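Local coordinates for endo-1,4-beta-xylanase (PDB 1H12), which hydrolyses internal beta-1,4 linkages of xylan as a cold-adapted family 8 glycoside hydrolase, and may also cut beta-1,4-glucans, at residues Y278-W283 against E326-Y331; K322-Q327 against R337-E342. All blocks are in the same frame, centred on the assembly; numbering follows the deposited sequence. Where two conformers were deposited one is given.

Contact 1: residues Y278-W283 against E326-Y331; sequences YEFDAW and EQVYSY. With XYP (beta-D-xylopyranose), chain B.
Tyr-278 and Tyr-329 form an antiparallel hydrogen-bonded pair: Tyr-278 N donates to Tyr-329 O (2.8 Å), and Tyr-329 N answers to Tyr-278 O (3.0 Å). The Tyr-278 carbonyl also receives a CA-H...O contact from Val-328 CA at 3.1 Å. A side chain makes the third hydrogen bond, Trp-283 NE1 to Gln-327 O, 2.9 Å long and almost straight (171°). The acceptor, met on a carbonyl lone pair, lies in the indole plane; tryptophan suits the place as a flat apolar body with one N-H for a buried carbonyl. Gln-327, extended beyond CG, lays CG 3.7 Å from Trp-283 CZ2, its amide plane 63° from the indole, and its amide end reaches the bound xylose. Tyr-278 CD2 comes to the edge of the Tyr-329 ring, 4.2 Å from CD1, the two side chains sharing one face of the sheet. CG2 of the beta-branched Val-328 meets Phe-280 CZ at 4.1 Å. Glu-279 bends at chi1 (52°) and again at chi2, and its carboxylate accepts from Asp-281 N and Ala-282 N. The turn thus leads strand 277-278 into helix 283-296, while Tyr-278 OH bonds Gln-344 of helix 342-351 and Tyr-329 meets Phe-312 of helix 300-318 edge-to-face.

Contact 2: residues K322-Q327 against R337-E342; sequences KNCYEQ and RGCAGE. With XYP (beta-D-xylopyranose), chain B.
Lys-322 runs its aliphatic chain past the sulfur of Cys-339. CB lies 3.8 Å from Cys-339 SG; the chain then extends to CD, which keeps the same distance from that sulfur, and CE, turned by chi3 of -63°, comes nearer, 3.6 Å from Cys-339 SG. At the tip NZ reaches Glu-326 OE2 in a 2.7 Å salt bridge, arriving from above the carboxylate plane; a long lysine can thus cover a disulfide and still place its charge. The other carboxylate oxygen, Glu-326 OE1, accepts from a water that accepts from Arg-337 N. The disulfide, Cys-324 SG to Cys-339 SG, closes a covalent ring around the hairpin of strands 329-330 and 333-334, between helices 300-318 and 342-351 of this family 8 enzyme. Two backbone bonds flank the Glu-326/Cys-339 bridge: Ala-340 N to Tyr-325 O and Gln-327 N to Gly-338 O, both 2.9 Å. Ala-340 is small enough to set CB 3.5 Å from Tyr-325 CE2, the tyrosine's hydroxyl bonding Asn-348. At Gly-341, N-cap of helix 342-351, a CB would run into xylose O2; without it the sugar sits against backbone, O2 3.4 Å from Gly-341 CA and 3.1 Å from Glu-342 OE1.

How the contacts relate
The contacts lie on the same side of the chain's centre, their own centres about 10 Å apart, and share Glu-326 and Gln-327. Along the chain, 278-283 comes first, leading into helix 283-296; helix 300-318 follows, then the continuous run 322-331, strand 333-334, and finally 337-342 at the start of helix 342-351. Contact 1 joins the hairpin to strand 277-278, at one edge of the three-stranded sheet, whereas contact 2 closes the hairpin's base. They touch directly where Val-328 CG2 packs 3.7 Å from Arg-337 CB. Contact 1 brings Gln-327, gripped through its backbone by both, to the xylose pocket and contact 2 adds Gly-341 and Glu-342; Tyr-378 and Asn-382 complete it.

Contact 1: residues Y278-W283 against E326-Y331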
loop_
_atom_site.group_PDB
_atom_site.type_symbol
_atom_site.label_atom_id
_atom_site.label_comp_id
_atom_site.label_asym_id
_atom_site.label_seq_id
_atom_site.Cartn_x
_atom_site.Cartn_y
_atom_site.Cartn_z
ATOM N N TYR A 278 -11.001 9.213 8.448
ATOM C CA TYR A 278 -10.443 7.891 8.314
ATOM C C TYR A 278 -11.264 7.237 7.240
ATOM O O TYR A 278 -12.447 6.916 7.443
ATOM C CB TYR A 278 -10.514 7.131 9.644
ATOM C CG TYR A 278 -10.231 5.657 9.563
ATOM C CD1 TYR A 278 -8.955 5.158 9.637
ATOM C CD2 TYR A 278 -11.252 4.756 9.384
ATOM C CE1 TYR A 278 -8.720 3.780 9.578
ATOM C CE2 TYR A 278 -11.036 3.416 9.329
ATOM C CZ TYR A 278 -9.773 2.901 9.436
ATOM O OH TYR A 278 -9.587 1.531 9.390
ATOM N N GLU A 279 -10.691 7.084 6.063
ATOM C CA GLU A 279 -11.369 6.553 4.894
ATOM C C GLU A 279 -10.459 5.533 4.216
ATOM O O GLU A 279 -9.576 4.943 4.834
ATOM C CB GLU A 279 -11.893 7.695 4.003
ATOM C CG GLU A 279 -10.878 8.741 3.638
ATOM C CD GLU A 279 -9.555 8.177 3.142
ATOM O OE1 GLU A 279 -9.350 7.987 1.915
ATOM O OE2 GLU A 279 -8.727 7.859 4.048
ATOM N N PHE A 280 -10.679 5.273 2.931
ATOM C CA PHE A 280 -10.011 4.198 2.244
ATOM C C PHE A 280 -8.490 4.286 2.275
ATOM O O PHE A 280 -7.849 3.280 2.526
ATOM C CB PHE A 280 -10.566 4.130 0.815
ATOM C CG PHE A 280 -12.128 4.201 0.845
ATOM C CD1 PHE A 280 -12.839 3.080 1.242
ATOM C CD2 PHE A 280 -12.844 5.437 0.706
ATOM C CE1 PHE A 280 -14.242 3.111 1.362
ATOM C CE2 PHE A 280 -14.230 5.432 0.838
ATOM C CZ PHE A 280 -14.897 4.282 1.162
ATOM N N ASP A 281 -7.913 5.455 2.013
ATOM C CA ASP A 281 -6.480 5.583 2.119
ATOM C C ASP A 281 -6.024 5.295 3.559
ATOM O O ASP A 281 -5.086 4.541 3.794
ATOM C CB ASP A 281 -5.974 6.962 1.709
ATOM C CG ASP A 281 -5.662 7.117 0.255
ATOM O OD1 ASP A 281 -5.919 6.136 -0.532
ATOM O OD2 ASP A 281 -5.122 8.149 -0.170
ATOM N N ALA A 282 -6.701 5.931 4.513
ATOM C CA ALA A 282 -6.307 5.830 5.906
ATOM C C ALA A 282 -6.288 4.427 6.416
ATOM O O ALA A 282 -5.524 4.113 7.338
ATOM C CB ALA A 282 -7.155 6.736 6.764
ATOM N N TRP A 283 -7.103 3.532 5.864
ATOM C CA TRP A 283 -7.080 2.131 6.241
ATOM C C TRP A 283 -5.657 1.579 6.262
ATOM O O TRP A 283 -5.339 0.711 7.072
ATOM C CB TRP A 283 -7.838 1.223 5.288
ATOM C CG TRP A 283 -9.328 1.379 5.173
ATOM C CD1 TRP A 283 -10.175 2.211 5.861
ATOM C CD2 TRP A 283 -10.144 0.651 4.257
ATOM N NE1 TRP A 283 -11.450 2.022 5.418
ATOM C CE2 TRP A 283 -11.447 1.081 4.421
ATOM C CE3 TRP A 283 -9.878 -0.342 3.306
ATOM C CZ2 TRP A 283 -12.466 0.561 3.651
ATOM C CZ3 TRP A 283 -10.867 -0.856 2.568
ATOM C CH2 TRP A 283 -12.149 -0.395 2.718
ATOM N N GLU A 326 -17.150 0.346 10.883
ATOM C CA GLU A 326 -17.392 0.816 9.552
ATOM C C GLU A 326 -16.133 1.231 8.793
ATOM O O GLU A 326 -15.043 1.319 9.333
ATOM C CB GLU A 326 -18.414 1.950 9.585
ATOM C CG GLU A 326 -19.791 1.525 10.034
ATOM C CD GLU A 326 -20.854 2.601 9.937
ATOM O OE1 GLU A 326 -20.615 3.677 9.370
ATOM O OE2 GLU A 326 -21.957 2.348 10.499
ATOM N N GLN A 327 -16.344 1.534 7.511
ATOM C CA GLN A 327 -15.287 1.917 6.596
ATOM C C GLN A 327 -14.822 3.338 6.734
ATOM O O GLN A 327 -13.667 3.627 6.336
ATOM C CB GLN A 327 -15.774 1.687 5.151
ATOM C CG GLN A 327 -15.959 0.199 4.849
ATOM C CD GLN A 327 -16.171 -0.149 3.383
ATOM O OE1 GLN A 327 -16.543 0.668 2.573
ATOM N NE2 GLN A 327 -15.888 -1.394 3.054
ATOM N N VAL A 328 -15.647 4.229 7.229
ATOM C CA VAL A 328 -15.326 5.654 7.291
ATOM C C VAL A 328 -15.751 6.259 8.633
ATOM O O VAL A 328 -16.916 6.142 9.064
ATOM C CB VAL A 328 -15.966 6.443 6.164
ATOM C CG1 VAL A 328 -15.649 7.935 6.271
ATOM C CG2 VAL A 328 -15.548 5.936 4.808
ATOM N N TYR A 329 -14.809 6.860 9.316
ATOM C CA TYR A 329 -15.058 7.618 10.576
ATOM C C TYR A 329 -14.538 9.020 10.406
ATOM O O TYR A 329 -13.554 9.256 9.714
ATOM C CB TYR A 329 -14.381 6.945 11.789
ATOM C CG TYR A 329 -15.086 5.670 12.191
ATOM C CD1 TYR A 329 -14.779 4.456 11.608
ATOM C CD2 TYR A 329 -16.075 5.707 13.133
ATOM C CE1 TYR A 329 -15.483 3.315 11.941
ATOM C CE2 TYR A 329 -16.819 4.564 13.452
ATOM C CZ TYR A 329 -16.528 3.381 12.841
ATOM O OH TYR A 329 -17.260 2.220 13.088
ATOM N N SER A 330 -15.151 9.979 11.119
ATOM C CA SER A 330 -14.656 11.343 11.181
ATOM C C SER A 330 -14.843 11.833 12.604
ATOM O O SER A 330 -15.947 11.747 13.149
ATOM C CB SER A 330 -15.445 12.253 10.237
ATOM O OG SER A 330 -14.909 13.545 10.250
ATOM N N TYR A 331 -13.777 12.266 13.246
ATOM C CA TYR A 331 -13.844 12.682 14.642
ATOM C C TYR A 331 -14.444 11.613 15.537
ATOM O O TYR A 331 -15.186 11.915 16.496
ATOM C CB TYR A 331 -14.578 13.993 14.787
ATOM C CG TYR A 331 -13.966 15.182 14.103
ATOM C CD1 TYR A 331 -12.709 15.638 14.415
ATOM C CD2 TYR A 331 -14.657 15.877 13.138
ATOM C CE1 TYR A 331 -12.211 16.814 13.849
ATOM C CE2 TYR A 331 -14.156 17.027 12.543
ATOM C CZ TYR A 331 -12.945 17.466 12.905
ATOM O OH TYR A 331 -12.419 18.647 12.397
HETATM O O1 XYP B . -18.563 -6.423 -0.658
HETATM C C1 XYP B . -18.699 -5.108 -0.089
HETATM C C2 XYP B . -17.392 -4.603 0.252
HETATM C C3 XYP B . -17.388 -3.232 0.819
HETATM C C4 XYP B . -18.408 -2.349 0.083
HETATM C C5 XYP B . -19.732 -3.061 -0.124
HETATM O O2 XYP B . -16.631 -5.461 1.104
HETATM O O3 XYP B . -16.071 -2.685 0.837
HETATM O O4 XYP B . -18.574 -1.091 0.680
HETATM O O5 XYP B . -19.487 -4.316 -0.770
#

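Contact 2: residues K322-Q327 against R337-E342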
loop_
_atom_site.group_PDB
_atom_site.type_symbol
_atom_site.label_atom_id
_atom_site.label_comp_id
_atom_site.label_asym_id
_atom_site.label_seq_id
_atom_site.Cartn_x
_atom_site.Cartn_y
_atom_site.Cartn_z
ATOM N N LYS A 322 -25.116 -2.585 13.519
ATOM C CA LYS A 322 -24.847 -3.714 12.656
ATOM C C LYS A 322 -23.807 -4.637 13.229
ATOM O O LYS A 322 -23.383 -5.564 12.590
ATOM C CB LYS A 322 -24.419 -3.210 11.265
ATOM C CG LYS A 322 -25.469 -2.312 10.573
ATOM C CD LYS A 322 -24.838 -1.596 9.251
ATOM C CE LYS A 322 -23.630 -0.617 9.547
ATOM N NZ LYS A 322 -23.938 0.569 10.265
ATOM N N ASN A 323 -23.282 -4.345 14.428
ATOM C CA ASN A 323 -22.234 -5.147 15.050
ATOM C C ASN A 323 -20.992 -5.236 14.150
ATOM O O ASN A 323 -20.392 -6.303 14.047
ATOM C CB ASN A 323 -22.705 -6.525 15.449
ATOM C CG ASN A 323 -21.726 -7.162 16.478
ATOM O OD1 ASN A 323 -21.282 -6.486 17.403
ATOM N ND2 ASN A 323 -21.451 -8.466 16.332
ATOM N N CYS A 324 -20.633 -4.154 13.541
ATOM C CA CYS A 324 -19.413 -4.032 12.753
ATOM C C CYS A 324 -18.781 -2.704 13.049
ATOM O O CYS A 324 -19.493 -1.761 13.434
ATOM C CB CYS A 324 -19.712 -4.127 11.237
ATOM S SG CYS A 324 -20.652 -2.683 10.642
ATOM N N TYR A 325 -17.484 -2.577 12.864
ATOM C CA TYR A 325 -16.918 -1.261 12.677
ATOM C C TYR A 325 -17.014 -0.943 11.174
ATOM O O TYR A 325 -17.011 -1.840 10.340
ATOM C CB TYR A 325 -15.485 -1.125 13.199
ATOM C CG TYR A 325 -14.462 -2.039 12.609
ATOM C CD1 TYR A 325 -14.145 -3.254 13.212
ATOM C CD2 TYR A 325 -13.782 -1.698 11.436
ATOM C CE1 TYR A 325 -13.201 -4.113 12.681
ATOM C CE2 TYR A 325 -12.863 -2.555 10.909
ATOM C CZ TYR A 325 -12.566 -3.776 11.507
ATOM O OH TYR A 325 -11.583 -4.579 10.952
ATOM N N GLU A 326 -17.150 0.346 10.883
ATOM C CA GLU A 326 -17.392 0.816 9.552
ATOM C C GLU A 326 -16.133 1.231 8.793
ATOM O O GLU A 326 -15.043 1.319 9.333
ATOM C CB GLU A 326 -18.414 1.950 9.585
ATOM C CG GLU A 326 -19.791 1.525 10.034
ATOM C CD GLU A 326 -20.854 2.601 9.937
ATOM O OE1 GLU A 326 -20.615 3.677 9.370
ATOM O OE2 GLU A 326 -21.957 2.348 10.499
ATOM N N GLN A 327 -16.344 1.534 7.511
ATOM C CA GLN A 327 -15.287 1.917 6.596
ATOM C C GLN A 327 -14.822 3.338 6.734
ATOM O O GLN A 327 -13.667 3.627 6.336
ATOM C CB GLN A 327 -15.774 1.687 5.151
ATOM C CG GLN A 327 -15.959 0.199 4.849
ATOM C CD GLN A 327 -16.171 -0.149 3.383
ATOM O OE1 GLN A 327 -16.543 0.668 2.573
ATOM N NE2 GLN A 327 -15.888 -1.394 3.054
ATOM N N ARG A 337 -20.913 4.667 5.794
ATOM C CA ARG A 337 -20.355 4.206 4.509
ATOM C C ARG A 337 -20.076 2.721 4.476
ATOM O O ARG A 337 -19.205 2.264 3.720
ATOM C CB ARG A 337 -19.117 5.023 4.141
ATOM C CG ARG A 337 -19.363 6.504 4.052
ATOM C CD ARG A 337 -20.321 6.828 2.990
ATOM N NE ARG A 337 -20.455 8.273 2.831
ATOM C CZ ARG A 337 -19.772 9.003 1.989
ATOM N NH1 ARG A 337 -18.725 8.438 1.271
ATOM N NH2 ARG A 337 -20.128 10.319 1.949
ATOM N N GLY A 338 -20.788 1.958 5.310
ATOM C CA GLY A 338 -20.771 0.526 5.247
ATOM C C GLY A 338 -19.899 -0.139 6.283
ATOM O O GLY A 338 -18.880 0.427 6.715
ATOM N N CYS A 339 -20.274 -1.339 6.649
ATOM C CA CYS A 339 -19.451 -2.182 7.446
ATOM C C CYS A 339 -18.110 -2.435 6.777
ATOM O O CYS A 339 -18.010 -2.519 5.565
ATOM C CB CYS A 339 -20.108 -3.531 7.761
ATOM S SG CYS A 339 -21.509 -3.438 8.901
ATOM N N ALA A 340 -17.075 -2.632 7.589
ATOM C CA ALA A 340 -15.754 -2.961 7.070
ATOM C C ALA A 340 -15.828 -4.091 6.084
ATOM O O ALA A 340 -16.354 -5.148 6.353
ATOM C CB ALA A 340 -14.852 -3.375 8.184
ATOM N N GLY A 341 -15.178 -3.905 4.979
ATOM C CA GLY A 341 -15.002 -5.014 4.029
ATOM C C GLY A 341 -13.683 -5.733 4.192
ATOM O O GLY A 341 -12.959 -5.556 5.163
ATOM N N GLU A 342 -13.402 -6.573 3.231
ATOM C CA GLU A 342 -12.288 -7.460 3.360
ATOM C C GLU A 342 -10.961 -6.724 3.394
ATOM O O GLU A 342 -10.035 -7.133 4.085
ATOM C CB GLU A 342 -12.250 -8.512 2.257
ATOM C CG GLU A 342 -13.509 -9.373 2.127
ATOM C CD GLU A 342 -14.519 -8.859 1.174
ATOM O OE1 GLU A 342 -14.489 -7.665 0.819
ATOM O OE2 GLU A 342 -15.365 -9.682 0.737
HETATM O O1 XYP B . -18.563 -6.423 -0.658
HETATM C C1 XYP B . -18.699 -5.108 -0.089
HETATM C C2 XYP B . -17.392 -4.603 0.252
HETATM C C3 XYP B . -17.388 -3.232 0.819
HETATM C C4 XYP B . -18.408 -2.349 0.083
HETATM C C5 XYP B . -19.732 -3.061 -0.124
HETATM O O2 XYP B . -16.631 -5.461 1.104
HETATM O O3 XYP B . -16.071 -2.685 0.837
HETATM O O4 XYP B . -18.574 -1.091 0.680
HETATM O O5 XYP B . -19.487 -4.316 -0.770
HETATM O O HOH W 1 -18.736 4.617 7.682
#